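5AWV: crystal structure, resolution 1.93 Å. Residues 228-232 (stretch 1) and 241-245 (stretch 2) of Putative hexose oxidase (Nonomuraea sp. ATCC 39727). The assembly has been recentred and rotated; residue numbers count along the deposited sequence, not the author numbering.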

# COMPACT_ATOMS: atom_id res chain seq x y z
N TRP A 228 0.53 8.92 12.50
CA TRP A 228 1.49 8.76 13.56
C TRP A 228 1.56 7.33 13.98
O TRP A 228 0.53 6.70 14.31
N MET A 229 2.78 6.83 14.03
CA MET A 229 3.04 5.36 14.21
C MET A 229 3.89 5.14 15.45
O MET A 229 4.91 5.84 15.64
N ARG A 230 3.51 4.17 16.28
CA ARG A 230 4.28 3.76 17.39
C ARG A 230 3.76 2.43 17.98
O ARG A 230 2.57 2.09 17.82
N VAL A 231 4.63 1.72 18.67
CA VAL A 231 4.27 0.52 19.44
C VAL A 231 3.18 0.86 20.47
O VAL A 231 3.11 1.96 20.99
N PRO A 232 2.26 -0.09 20.72
CA PRO A 232 1.26 0.22 21.75
C PRO A 232 1.82 0.12 23.21
O PRO A 232 1.26 0.66 24.10
N ARG A 241 12.96 2.99 20.42
CA ARG A 241 12.08 1.92 20.95
C ARG A 241 10.61 2.04 20.48
O ARG A 241 9.77 1.21 20.78
N LEU A 242 10.29 3.09 19.72
CA LEU A 242 8.89 3.39 19.47
C LEU A 242 8.36 2.67 18.24
O LEU A 242 7.16 2.67 18.05
N LEU A 243 9.23 2.01 17.46
CA LEU A 243 8.78 1.10 16.35
C LEU A 243 9.64 -0.14 16.35
O LEU A 243 10.70 -0.13 16.98
N PRO A 244 9.20 -1.20 15.66
CA PRO A 244 9.99 -2.47 15.60
C PRO A 244 11.40 -2.27 15.05
O PRO A 244 11.63 -1.43 14.20
N LYS A 245 12.35 -2.97 15.65
CA LYS A 245 13.70 -2.92 15.22
C LYS A 245 13.87 -3.95 14.11
O LYS A 245 13.56 -5.09 14.35

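The two stretches meet over a small area, 287 Å² summed over both sides, and the packing is led by two leucines, a valine and one arginine. Trp 228, in the m rotamer, stands out of reach of stretch 2; its indole NE1 is hydrogen-bonded elsewhere in the structure. Met 229 follows, still in the strand. Its CA-to-CB bond runs sideways and its side chain, m at all three chi angles, leads away, so only the base of the side chain makes the contact: CB lies 4.0 Å from CD2 of Leu 243. Leu 243 (m, t) suits this place because its CA-to-CB bond also points sideways while its branched end comes nearer, and the same CD2 sits 3.7 Å from CA of Arg 230.

Arg 230 (p, t, m, with chi4 at 143°) is buried, its CA-to-CB bond sideways, so its charged head needs polar company. It finds this beside itself: NE donates to O of Val 231 at 2.9 Å, NH2 reaches that same Val 231 O at 3.3 Å, and NH1 is satisfied elsewhere in the structure. With its polar edge thus engaged, the flat guanidinium can offer a face to a hydrocarbon neighbour. Leu 242 (m, t) also starts sideways, but its end comes nearer, bringing CD2 over that face, 3.3 Å from NH1 of Arg 230.

Val 231 anchors the backbone. Its N donates to O of Leu 242 at 2.8 Å, with a nearly straight angle of 159°, and the same Leu 242 O receives a CA-H...O contact from CA of Arg 230 at 3.1 Å. The compact, beta-branched side chain, with chi1 m, leaves the backbone sideways, and both methyls lie against stretch 2: CG1 is 3.4 Å from O of Leu 242, 4.0 Å from CA of Leu 243 and 4.4 Å from CD of Pro 244, and CG2 is 3.8 Å from O of Arg 241. The CA-to-CB bond of Pro 232 points away, and the residue makes no contact.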

# COMPACT_ATOMS: atom_id res chain seq x y z
CB TRP A 228 1.16 9.61 14.80
CG TRP A 228 1.40 11.07 14.63
CD1 TRP A 228 2.55 11.77 14.91
CD2 TRP A 228 0.45 12.05 14.23
NE1 TRP A 228 2.34 13.12 14.69
CE2 TRP A 228 1.07 13.31 14.28
CE3 TRP A 228 -0.88 11.98 13.83
CZ2 TRP A 228 0.39 14.52 13.94
CZ3 TRP A 228 -1.56 13.16 13.54
CH2 TRP A 228 -0.92 14.42 13.61
CB MET A 229 3.81 4.79 13.00
CG MET A 229 3.28 5.17 11.64
SD MET A 229 1.60 4.58 11.35
CE MET A 229 1.95 2.83 11.15
CB ARG A 230 4.27 4.87 18.52
CG ARG A 230 2.88 5.21 19.04
CD ARG A 230 2.92 5.85 20.46
NE ARG A 230 3.34 4.85 21.41
CZ ARG A 230 4.13 5.03 22.46
NH1 ARG A 230 4.66 6.19 22.74
NH2 ARG A 230 4.41 3.98 23.23
CB VAL A 231 5.45 -0.16 20.12
CG1 VAL A 231 6.52 -0.52 19.16
CG2 VAL A 231 6.04 0.75 21.22
CB PRO A 232 0.12 -0.78 21.45
CG PRO A 232 0.80 -1.93 20.87
CD PRO A 232 2.06 -1.43 20.15
CB ARG A 241 12.18 1.88 22.52
CG ARG A 241 13.47 1.20 22.96
CD ARG A 241 13.90 1.41 24.41
NE ARG A 241 12.94 1.10 25.48
CZ ARG A 241 12.37 -0.09 25.74
NH1 ARG A 241 12.58 -1.15 24.97
NH2 ARG A 241 11.52 -0.20 26.77
CB LEU A 242 8.64 4.90 19.30
CG LEU A 242 8.73 5.64 20.63
CD1 LEU A 242 8.75 7.12 20.32
CD2 LEU A 242 7.57 5.22 21.52
CB LEU A 243 8.88 1.79 14.98
CG LEU A 243 7.72 2.75 14.75
CD1 LEU A 243 7.97 3.57 13.52
CD2 LEU A 243 6.32 2.12 14.71
CB PRO A 244 9.21 -3.31 14.63
CG PRO A 244 7.80 -2.83 14.79
CD PRO A 244 7.88 -1.36 15.01
CB LYS A 245 14.61 -3.27 16.39
CG LYS A 245 16.12 -3.21 16.04
CD LYS A 245 17.06 -3.49 17.24
CE LYS A 245 16.60 -2.81 18.56
NZ LYS A 245 17.44 -1.68 19.14